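Local coordinates for citrinin polyketide synthase (Monascus purpureus, PDB 5MPT), which assembles the keto-aldehyde precursor of the mycotoxin citrinin from malonyl-CoA units and is represented here by its C-methyltransferase (CMeT) domain, at residues N286-T291 and I296-I301; N34-T39 and E132-A137; Q196-L201 and E229-P234; C65-A70 and Q74-V79. All coordinates share one frame; numbering follows the deposited sequence. Where two conformers were deposited one is given.

In the fold
Contact 1 is the buried one. It joins the loop after strand 279-285 to helix 294-304 in the methyltransferase domain that binds S-adenosyl-L-homocysteine, and mixes apolar packing with hydroxyl chemistry. Contact 3 ties the ends of helices 181-198 and 221-231 at the surface, by aliphatic side chains alone. Its centre is about 60 Å from that of contact 4, on the opposite side of the chain's centre. Contacts 2 and 4 are partly buried and both use the chain at an end of helix 40-62. Contact 2 has a small apolar touch, and its polar links run through a diol and a water. Contact 4 is a local, mostly apolar turn-and-strand packing, nested in the loop that contact 2 closes.

Contact 1. Residues N286-T291 and I296-I301. With SAH (S-adenosyl-L-homocysteine), chain B.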
# COMPACT_ATOMS: atom_id res chain seq x y z
N ASN A 286 3.88 2.63 0.15
CA ASN A 286 2.53 2.68 0.71
C ASN A 286 2.51 3.16 2.15
O ASN A 286 1.73 2.70 2.99
CB ASN A 286 1.84 1.34 0.53
CG ASN A 286 1.24 1.24 -0.85
OD1 ASN A 286 0.55 2.18 -1.30
ND2 ASN A 286 1.52 0.17 -1.56
N CYS A 287 3.32 4.15 2.41
CA CYS A 287 3.36 4.80 3.71
C CYS A 287 3.07 6.29 3.64
O CYS A 287 2.46 6.83 4.57
CB CYS A 287 4.71 4.58 4.40
SG CYS A 287 6.10 5.19 3.40
N VAL A 288 3.46 6.97 2.57
CA VAL A 288 3.28 8.42 2.56
C VAL A 288 1.78 8.78 2.50
O VAL A 288 1.34 9.77 3.08
CB VAL A 288 4.10 9.06 1.43
CG1 VAL A 288 3.82 10.56 1.32
CG2 VAL A 288 5.62 8.84 1.65
N HIS A 289 0.97 7.96 1.84
CA HIS A 289 -0.47 8.22 1.83
C HIS A 289 -1.06 8.20 3.22
O HIS A 289 -2.13 8.79 3.42
CB HIS A 289 -1.21 7.24 0.92
CG HIS A 289 -1.19 5.82 1.37
ND1 HIS A 289 -0.61 4.83 0.62
CD2 HIS A 289 -1.77 5.19 2.43
CE1 HIS A 289 -0.79 3.66 1.20
NE2 HIS A 289 -1.50 3.84 2.30
N ALA A 290 -0.42 7.51 4.18
CA ALA A 290 -1.01 7.35 5.51
C ALA A 290 -0.80 8.56 6.38
O ALA A 290 -1.30 8.57 7.52
CB ALA A 290 -0.41 6.12 6.21
N THR A 291 -0.14 9.57 5.87
CA THR A 291 0.13 10.75 6.68
C THR A 291 -1.00 11.77 6.54
O THR A 291 -1.87 11.67 5.66
CB THR A 291 1.48 11.38 6.30
OG1 THR A 291 1.45 11.91 4.97
CG2 THR A 291 2.61 10.37 6.41
N ILE A 296 3.04 18.54 3.28
CA ILE A 296 3.99 18.57 4.38
C ILE A 296 4.91 17.36 4.32
O ILE A 296 6.14 17.48 4.46
CB ILE A 296 3.24 18.65 5.73
CG1 ILE A 296 2.54 20.00 5.84
CG2 ILE A 296 4.16 18.39 6.91
CD1 ILE A 296 1.63 20.12 7.07
N SER A 297 4.34 16.17 4.09
CA SER A 297 5.17 14.97 4.09
C SER A 297 6.18 14.99 2.94
O SER A 297 7.36 14.65 3.13
CB SER A 297 4.31 13.73 4.01
OG SER A 297 3.56 13.62 5.19
N THR A 298 5.74 15.34 1.73
CA THR A 298 6.65 15.26 0.61
C THR A 298 7.64 16.41 0.65
O THR A 298 8.76 16.28 0.15
CB THR A 298 5.88 15.22 -0.73
OG1 THR A 298 5.11 16.41 -0.89
CG2 THR A 298 4.95 13.96 -0.86
N ARG A 299 7.27 17.54 1.26
CA ARG A 299 8.24 18.61 1.48
C ARG A 299 9.33 18.17 2.45
O ARG A 299 10.52 18.40 2.21
CB ARG A 299 7.53 19.86 1.99
CG ARG A 299 8.44 21.09 2.08
CD ARG A 299 7.69 22.35 2.45
NE ARG A 299 6.87 22.88 1.36
CZ ARG A 299 5.54 22.89 1.33
NH1 ARG A 299 4.82 22.39 2.33
NH2 ARG A 299 4.91 23.41 0.28
N ASN A 300 8.93 17.53 3.55
CA ASN A 300 9.90 16.97 4.48
C ASN A 300 10.87 16.04 3.75
O ASN A 300 12.08 16.12 3.93
CB ASN A 300 9.20 16.22 5.61
CG ASN A 300 8.40 17.13 6.52
OD1 ASN A 300 8.65 18.33 6.62
ND2 ASN A 300 7.44 16.54 7.21
N ILE A 301 10.32 15.12 2.94
CA ILE A 301 11.14 14.20 2.18
C ILE A 301 12.08 14.96 1.27
O ILE A 301 13.27 14.63 1.15
CB ILE A 301 10.23 13.23 1.42
CG1 ILE A 301 9.53 12.32 2.45
CG2 ILE A 301 11.02 12.53 0.35
CD1 ILE A 301 8.40 11.46 1.89
N SAH B . 6.28 -0.53 3.49
CA SAH B . 5.35 -1.33 4.35
CB SAH B . 3.94 -1.57 3.82
CG SAH B . 3.01 -0.37 3.90
SD SAH B . 2.37 -0.31 5.60
C SAH B . 6.01 -2.71 4.59
O SAH B . 5.62 -3.24 5.73
OXT SAH B . 6.76 -3.26 3.81
C5' SAH B . 2.63 1.42 6.06
C4' SAH B . 3.87 1.53 6.92
O4' SAH B . 4.07 2.95 7.12
C3' SAH B . 3.77 0.90 8.31
O3' SAH B . 5.00 0.20 8.53
C2' SAH B . 3.61 2.11 9.24
O2' SAH B . 4.21 1.90 10.52
C1' SAH B . 4.37 3.18 8.47
N9 SAH B . 4.02 4.56 8.78
C8 SAH B . 2.78 5.09 9.00
N7 SAH B . 2.78 6.36 9.30
C5 SAH B . 4.13 6.70 9.28
C6 SAH B . 4.81 7.91 9.52
N6 SAH B . 4.21 9.05 9.88
N1 SAH B . 6.15 7.90 9.41
C2 SAH B . 6.77 6.76 9.08
N3 SAH B . 6.24 5.56 8.82
C4 SAH B . 4.90 5.60 8.95
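Val-288 and Ser-297 bring the backbones nearest, with CA atoms 7.0 Å apart, where a short 3-10 turn at 288-290 faces the helix that follows it. Val-288 supplies the apolar part. Its CG1, anti to the backbone N (chi1 174°), meets Ser-297 CB and Thr-298 CG2, crossing the threonine side chain at about a right angle. Its other methyl, CG2, comes tip to tip with Ile-301 CD1 at 3.8 Å. One valine thus packs on two successive turns of the helix.

The polar part is a chain of hydroxyls. Thr-291 OG1 turns back and donates to Val-288 O at 2.9 Å, in the carbonyl plane. That oxygen also receives Thr-291 N at 3.2 Å, so two donors of one residue grip it and close the turn. Ser-297 OG approaches Thr-291 OG1 to 2.7 Å. The serine proton could serve that oxygen or Asn-293 O.

The same loop lines the cofactor site. Cys-287 CB lies 3.2 Å from O4' of S-adenosyl-L-homocysteine, and Asn-286 O lies 3.4 Å from its CG. His-289, an active-site residue, hydrogen-bonds through ND1 to Glu-315 OE1, a second one. Two pocket residues and the active-site histidine therefore share one short loop, itself packed on the helix.

The setting is the Rossmann-like methyltransferase fold. The loop leaves strand 279-285, and helix 294-304 follows it. Val-288 also touches Leu-313 and Glu-315 of strand 309-316 and Trp-350 of helix 347-356, while Thr-298 packs on Ile-353 and Leu-354 of that helix.

Contact 2. Residues N34-T39 and E132-A137. With EDO (1,2-ethanediol), chain C.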
# COMPACT_ATOMS: atom_id res chain seq x y z
N ASN A 34 4.79 -11.46 -15.54
CA ASN A 34 5.77 -12.36 -14.94
C ASN A 34 5.45 -12.64 -13.48
O ASN A 34 5.62 -13.77 -12.99
CB ASN A 34 7.16 -11.76 -15.08
CG ASN A 34 8.14 -12.33 -14.07
OD1 ASN A 34 8.27 -11.83 -12.94
ND2 ASN A 34 8.84 -13.39 -14.47
N GLY A 35 5.02 -11.63 -12.77
CA GLY A 35 4.73 -11.75 -11.36
C GLY A 35 3.40 -12.36 -11.04
O GLY A 35 3.05 -12.36 -9.86
N GLN A 36 2.69 -12.88 -12.03
CA GLN A 36 1.45 -13.62 -11.84
C GLN A 36 0.30 -12.73 -11.36
O GLN A 36 -0.63 -13.21 -10.70
CB GLN A 36 1.66 -14.80 -10.88
CG GLN A 36 2.74 -15.77 -11.37
CD GLN A 36 2.52 -16.22 -12.82
OE1 GLN A 36 1.52 -16.86 -13.12
NE2 GLN A 36 3.45 -15.86 -13.72
N LEU A 37 0.33 -11.46 -11.75
CA LEU A 37 -0.74 -10.50 -11.54
C LEU A 37 -1.59 -10.26 -12.79
O LEU A 37 -2.52 -9.46 -12.76
CB LEU A 37 -0.13 -9.16 -11.06
CG LEU A 37 -1.08 -8.26 -10.23
CD1 LEU A 37 -1.45 -8.91 -8.92
CD2 LEU A 37 -0.36 -6.90 -10.05
N GLY A 38 -1.32 -10.94 -13.90
CA GLY A 38 -2.03 -10.59 -15.12
C GLY A 38 -3.48 -11.02 -15.22
O GLY A 38 -4.15 -10.62 -16.17
N THR A 39 -4.02 -11.74 -14.25
CA THR A 39 -5.45 -11.98 -14.20
C THR A 39 -6.08 -11.35 -12.99
O THR A 39 -7.25 -11.63 -12.70
CB THR A 39 -5.76 -13.47 -14.19
OG1 THR A 39 -5.13 -14.08 -13.06
CG2 THR A 39 -5.27 -14.13 -15.46
N GLU A 132 -6.35 -19.77 -6.29
CA GLU A 132 -5.44 -18.65 -6.45
C GLU A 132 -4.44 -18.62 -5.31
O GLU A 132 -4.34 -17.62 -4.57
CB GLU A 132 -6.23 -17.35 -6.55
CG GLU A 132 -7.10 -17.27 -7.78
CD GLU A 132 -6.31 -17.14 -9.05
OE1 GLU A 132 -5.08 -16.90 -8.98
OE2 GLU A 132 -6.93 -17.28 -10.13
N PRO A 133 -3.63 -19.67 -5.17
CA PRO A 133 -2.72 -19.76 -4.01
C PRO A 133 -1.68 -18.65 -3.94
O PRO A 133 -1.19 -18.35 -2.85
CB PRO A 133 -2.07 -21.14 -4.17
CG PRO A 133 -2.17 -21.44 -5.66
CD PRO A 133 -3.48 -20.84 -6.09
N LEU A 134 -1.27 -18.07 -5.06
CA LEU A 134 -0.26 -17.02 -4.98
C LEU A 134 -0.80 -15.78 -4.31
O LEU A 134 -0.02 -14.99 -3.76
CB LEU A 134 0.26 -16.67 -6.36
CG LEU A 134 0.86 -17.84 -7.13
CD1 LEU A 134 1.27 -17.33 -8.47
CD2 LEU A 134 2.05 -18.42 -6.40
N HIS A 135 -2.13 -15.59 -4.33
CA HIS A 135 -2.77 -14.43 -3.73
C HIS A 135 -3.43 -14.77 -2.42
O HIS A 135 -4.30 -14.04 -1.96
CB HIS A 135 -3.77 -13.82 -4.72
CG HIS A 135 -3.26 -13.75 -6.11
ND1 HIS A 135 -2.28 -12.85 -6.48
CD2 HIS A 135 -3.52 -14.50 -7.22
CE1 HIS A 135 -1.97 -13.03 -7.75
NE2 HIS A 135 -2.71 -14.03 -8.22
N ALA A 136 -2.96 -15.84 -1.77
CA ALA A 136 -3.64 -16.33 -0.58
C ALA A 136 -3.63 -15.31 0.54
O ALA A 136 -4.62 -15.21 1.29
CB ALA A 136 -3.00 -17.64 -0.10
N ALA A 137 -2.52 -14.58 0.72
CA ALA A 137 -2.34 -13.82 1.95
C ALA A 137 -3.45 -12.80 2.15
O ALA A 137 -3.97 -12.67 3.25
CB ALA A 137 -0.96 -13.16 1.97
C1 EDO C . -1.84 -16.04 -12.34
O1 EDO C . -2.80 -15.65 -13.32
C2 EDO C . -2.56 -16.31 -11.02
O2 EDO C . -3.58 -15.31 -10.83
O HOH W 1 -6.61 -16.15 -12.57
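Gln-36 and Leu-134 meet beside a Schellman motif. Gln-36, with positive phi (69°), is its C-prime residue and ends helix 28-34. The opposing segment leads from the end of helix 121-131 through a short 3-10 turn into helix 136-146. The contact joins these two helix-to-helix corners, away from the annotated sites.

The apolar part is small. Leu-134 CD1 touches Gln-36 CB at 3.5 Å and packs nearly as close to CG, the two side chains crossing obliquely. Leu-37 CD1 comes near His-135 CE1, and the leucine continues onto Pro-181, Val-185 and Trp-186 of helix 181-198.

The histidine ring makes the second kind of contact. Gln-36 O lies at its edge, in the ring plane, 3.2 Å from CE1. Tyr-40 meets the ring edge-to-face, and Val-44 also touches it, so helix 40-62 packs on this histidine.

Bridged hydrogen bonds span the rest. A 1,2-ethanediol, probably from the crystallisation liquor, sits between the segments. Its O1 donates to Thr-39 OG1 at 2.8 Å, and its O2 donates to Glu-132 OE1 at 2.9 Å. His-135 NE2 donates to the same O2 at 3.0 Å. A water adds a parallel route, accepting from Thr-39 OG1 and donating to Glu-132 OE2. Thr-39 and Glu-132 are thus linked twice without touching.

Within its own segment the Gln-36 chain bends at chi2 (-51°) and returns its amide to the helix end. NE2 reaches Asn-34 O at 3.1 Å, from above the carbonyl plane.

Contact 3. Residues Q196-L201 and E229-P234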
# COMPACT_ATOMS: atom_id res chain seq x y z
N GLN A 196 19.53 -1.10 -12.93
CA GLN A 196 19.91 -0.39 -14.15
C GLN A 196 20.47 0.99 -13.82
O GLN A 196 21.35 1.51 -14.53
CB GLN A 196 18.69 -0.27 -15.07
CG GLN A 196 18.25 -1.60 -15.66
CD GLN A 196 19.34 -2.19 -16.54
OE1 GLN A 196 19.94 -1.49 -17.35
NE2 GLN A 196 19.66 -3.44 -16.31
N LEU A 197 19.97 1.58 -12.74
CA LEU A 197 20.49 2.86 -12.25
C LEU A 197 21.95 2.73 -11.84
O LEU A 197 22.80 3.51 -12.28
CB LEU A 197 19.65 3.34 -11.07
CG LEU A 197 20.14 4.62 -10.39
CD1 LEU A 197 20.03 5.79 -11.34
CD2 LEU A 197 19.39 4.92 -9.11
N VAL A 198 22.25 1.75 -11.00
CA VAL A 198 23.60 1.61 -10.46
C VAL A 198 24.64 1.33 -11.55
O VAL A 198 25.79 1.82 -11.46
CB VAL A 198 23.53 0.54 -9.34
CG1 VAL A 198 24.90 0.14 -8.84
CG2 VAL A 198 22.72 1.06 -8.19
N LYS A 199 24.27 0.62 -12.63
CA LYS A 199 25.16 0.36 -13.76
C LYS A 199 25.64 1.63 -14.44
O LYS A 199 26.64 1.58 -15.18
CB LYS A 199 24.46 -0.51 -14.84
CG LYS A 199 24.28 -1.98 -14.55
CD LYS A 199 23.32 -2.59 -15.60
CE LYS A 199 23.57 -4.08 -15.86
NZ LYS A 199 23.73 -4.88 -14.61
N ARG A 200 24.95 2.74 -14.23
CA ARG A 200 25.20 4.01 -14.91
C ARG A 200 25.86 5.02 -13.99
O ARG A 200 26.02 6.18 -14.37
CB ARG A 200 23.90 4.58 -15.45
CG ARG A 200 23.37 3.83 -16.67
CD ARG A 200 21.84 3.76 -16.69
NE ARG A 200 21.32 3.26 -17.96
CZ ARG A 200 20.96 2.00 -18.20
NH1 ARG A 200 21.05 1.07 -17.26
NH2 ARG A 200 20.52 1.68 -19.41
N LEU A 201 26.24 4.60 -12.77
CA LEU A 201 26.81 5.52 -11.80
C LEU A 201 28.33 5.53 -11.91
O LEU A 201 28.94 4.48 -12.14
CB LEU A 201 26.42 5.13 -10.39
CG LEU A 201 24.91 5.16 -10.19
CD1 LEU A 201 24.54 5.02 -8.71
CD2 LEU A 201 24.29 6.45 -10.76
N GLU A 229 23.64 -6.14 -1.96
CA GLU A 229 24.72 -7.08 -1.69
C GLU A 229 25.33 -7.60 -3.00
O GLU A 229 26.55 -7.58 -3.17
CB GLU A 229 24.16 -8.23 -0.85
CG GLU A 229 25.16 -9.24 -0.31
CD GLU A 229 24.48 -10.27 0.59
OE1 GLU A 229 23.48 -10.89 0.14
OE2 GLU A 229 24.93 -10.46 1.74
N ARG A 230 24.49 -8.01 -3.94
CA ARG A 230 24.97 -8.60 -5.20
C ARG A 230 25.59 -7.56 -6.12
O ARG A 230 26.51 -7.88 -6.89
CB ARG A 230 23.82 -9.30 -5.92
CG ARG A 230 24.02 -9.44 -7.43
CD ARG A 230 23.00 -10.36 -8.06
NE ARG A 230 21.64 -9.82 -8.01
CZ ARG A 230 21.11 -9.01 -8.93
NH1 ARG A 230 21.82 -8.63 -9.98
NH2 ARG A 230 19.87 -8.59 -8.79
N LEU A 231 25.08 -6.33 -6.10
CA LEU A 231 25.68 -5.30 -6.96
C LEU A 231 27.05 -4.87 -6.46
O LEU A 231 27.92 -4.52 -7.27
CB LEU A 231 24.77 -4.08 -7.06
CG LEU A 231 23.41 -4.37 -7.68
CD1 LEU A 231 22.53 -3.12 -7.62
CD2 LEU A 231 23.55 -4.92 -9.13
N GLY A 232 27.28 -4.92 -5.15
CA GLY A 232 28.59 -4.69 -4.57
C GLY A 232 29.13 -3.29 -4.68
O GLY A 232 30.34 -3.11 -4.53
N VAL A 233 28.30 -2.29 -4.92
CA VAL A 233 28.81 -0.92 -4.93
C VAL A 233 28.61 -0.32 -3.54
O VAL A 233 27.66 -0.69 -2.83
CB VAL A 233 28.15 -0.04 -6.00
CG1 VAL A 233 28.53 -0.55 -7.41
CG2 VAL A 233 26.64 0.01 -5.78
N PRO A 234 29.46 0.60 -3.10
CA PRO A 234 29.34 1.12 -1.74
C PRO A 234 27.97 1.75 -1.51
O PRO A 234 27.46 2.50 -2.35
CB PRO A 234 30.46 2.15 -1.65
CG PRO A 234 31.41 1.79 -2.74
CD PRO A 234 30.58 1.22 -3.84
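Val-198 carries this contact against Leu-231 and Val-233. Its CB lies 4.2 Å from Leu-231 CD1. The two valine methyls, CG1 and CG2, are almost equally far from that CD1, so the leucine methyl sits against the whole isopropyl group and not on one branch. CG1 goes further. With chi1 at 171° it stands anti to the backbone N and points at Val-233, tip to tip. There it meets Val-233 CG2 at 3.5 Å and Val-233 CG1 at 4.0 Å.

The two segments are helix ends in the Rossmann-like methyltransferase fold. Near the end of helix 181-198 a type I beta turn runs from Val-198 to Leu-201. Helix 221-231 stops at Gly-232, whose positive phi (68°) turns the chain toward strand 235-241. No hydrogen bond crosses between them.

Polar groups work at the margins. Arg-200 NH1 donates to both Gln-196 O and Gln-196 OE1, each at 2.8 Å, and so straps the turn back onto its helix. Glu-195 is a shared acidic partner: in the conformer given, Arg-230 forms a salt bridge with it, and Lys-199 makes a long, weak ion pair.

Contact 4. Residues C65-A70 and Q74-V79; sequences CPIRSA and QRLERV
Gln-74 lies against Ala-70 with its chain stretched out. CG is anti to the backbone N (chi1 -173°) and the chain stays extended beyond it, which carries the amide over the alanine. Ala-70 CB is 3.7 Å from Gln-74 CD. NE2 goes on to Pro-66 CG, the two side chains crossing at about a right angle. OE1 hydrogen-bonds to Ala-71 N, which fixes the amide in the loop between the segments.

Leu-76 CG is anti to the carbonyl carbon (chi1 -57°), beside the backbone N, and the chain runs on to put CD2 against Ala-70 CB at 4.0 Å. Leu-76 CD1 faces Ile-67 CD1 at 4.3 Å. The short, weakly bonded strand at about 75-76 lies at the edge of a small antiparallel sheet, beside 108-111. Strands 102-105 and 108-111 form a hairpin, consistent with the wing of a winged helix-turn-helix domain.

Cys-65 SG, also anti to its own N (chi1 -173°), lies 4.1 Å from both Leu-76 CB and CD2. Its CB meets Val-79 CG1 at 3.7 Å. Pro-66 then centres an inverse gamma turn, with a weak bond from Ile-67 N to Cys-65 O. Ile-67 and Val-79 both reach Phe-60 of helix 40-62.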
# COMPACT_ATOMS: atom_id res chain seq x y z
N CYS A 65 -29.80 -6.34 10.95
CA CYS A 65 -30.27 -5.96 9.62
C CYS A 65 -30.55 -7.21 8.81
O CYS A 65 -29.60 -7.89 8.38
CB CYS A 65 -29.24 -5.10 8.89
SG CYS A 65 -29.86 -4.45 7.33
N PRO A 66 -31.84 -7.53 8.51
CA PRO A 66 -32.24 -8.78 7.85
C PRO A 66 -32.04 -8.75 6.34
O PRO A 66 -32.92 -9.10 5.57
CB PRO A 66 -33.72 -8.89 8.22
CG PRO A 66 -34.15 -7.47 8.27
CD PRO A 66 -33.02 -6.73 8.89
N ILE A 67 -30.86 -8.30 5.92
CA ILE A 67 -30.63 -8.05 4.51
C ILE A 67 -30.75 -9.33 3.71
O ILE A 67 -31.21 -9.31 2.56
CB ILE A 67 -29.26 -7.35 4.34
CG1 ILE A 67 -28.94 -7.11 2.87
CG2 ILE A 67 -28.15 -8.14 5.04
CD1 ILE A 67 -27.82 -6.06 2.63
N ARG A 68 -30.39 -10.47 4.29
CA ARG A 68 -30.42 -11.72 3.54
C ARG A 68 -31.85 -12.11 3.18
O ARG A 68 -32.08 -12.71 2.13
CB ARG A 68 -29.74 -12.83 4.33
CG ARG A 68 -29.39 -14.03 3.46
CD ARG A 68 -28.93 -15.21 4.28
NE ARG A 68 -28.20 -14.81 5.48
CZ ARG A 68 -26.91 -14.51 5.50
NH1 ARG A 68 -26.19 -14.54 4.38
NH2 ARG A 68 -26.34 -14.17 6.65
N SER A 69 -32.82 -11.78 4.03
CA SER A 69 -34.20 -12.20 3.83
C SER A 69 -35.12 -11.06 3.41
O SER A 69 -36.30 -11.31 3.14
CB SER A 69 -34.73 -12.84 5.11
OG SER A 69 -34.54 -11.99 6.22
N ALA A 70 -34.61 -9.84 3.32
CA ALA A 70 -35.44 -8.69 3.03
C ALA A 70 -36.00 -8.76 1.62
O ALA A 70 -35.32 -9.18 0.68
CB ALA A 70 -34.64 -7.40 3.19
N GLN A 74 -37.68 -3.24 0.43
CA GLN A 74 -37.74 -3.11 1.88
C GLN A 74 -36.76 -2.06 2.38
O GLN A 74 -35.57 -2.07 2.04
CB GLN A 74 -37.44 -4.46 2.52
CG GLN A 74 -37.63 -4.46 4.02
CD GLN A 74 -37.65 -5.87 4.60
OE1 GLN A 74 -38.23 -6.78 4.03
NE2 GLN A 74 -36.98 -6.04 5.73
N ARG A 75 -37.26 -1.15 3.21
CA ARG A 75 -36.39 -0.17 3.86
C ARG A 75 -35.56 -0.86 4.93
O ARG A 75 -36.08 -1.62 5.75
CB ARG A 75 -37.21 0.97 4.47
CG ARG A 75 -36.39 2.21 4.77
CD ARG A 75 -37.25 3.39 5.21
NE ARG A 75 -36.46 4.62 5.29
CZ ARG A 75 -36.05 5.20 6.42
NH1 ARG A 75 -36.36 4.69 7.60
NH2 ARG A 75 -35.33 6.32 6.35
N LEU A 76 -34.25 -0.60 4.90
CA LEU A 76 -33.31 -1.17 5.85
C LEU A 76 -32.79 -0.07 6.76
O LEU A 76 -32.42 1.01 6.29
CB LEU A 76 -32.13 -1.85 5.13
CG LEU A 76 -32.45 -2.95 4.12
CD1 LEU A 76 -31.19 -3.44 3.42
CD2 LEU A 76 -33.13 -4.08 4.81
N GLU A 77 -32.76 -0.35 8.06
CA GLU A 77 -32.18 0.60 9.00
C GLU A 77 -30.66 0.49 8.98
O GLU A 77 -30.09 -0.56 8.69
CB GLU A 77 -32.72 0.34 10.41
CG GLU A 77 -34.23 0.51 10.51
CD GLU A 77 -34.68 1.91 10.12
OE1 GLU A 77 -34.14 2.88 10.70
OE2 GLU A 77 -35.55 2.05 9.23
N ARG A 78 -30.01 1.62 9.24
CA ARG A 78 -28.56 1.62 9.34
C ARG A 78 -28.13 0.72 10.49
O ARG A 78 -28.76 0.71 11.55
CB ARG A 78 -28.05 3.05 9.55
CG ARG A 78 -26.68 3.32 9.03
CD ARG A 78 -26.42 4.81 8.87
NE ARG A 78 -25.09 5.06 8.29
CZ ARG A 78 -24.82 5.05 6.99
NH1 ARG A 78 -23.57 5.27 6.57
NH2 ARG A 78 -25.77 4.81 6.09
N VAL A 79 -27.04 -0.00 10.29
CA VAL A 79 -26.50 -0.85 11.36
C VAL A 79 -25.79 0.02 12.39
O VAL A 79 -25.36 1.13 12.07
CB VAL A 79 -25.57 -1.93 10.80
CG1 VAL A 79 -26.39 -2.92 9.96
CG2 VAL A 79 -24.46 -1.33 10.00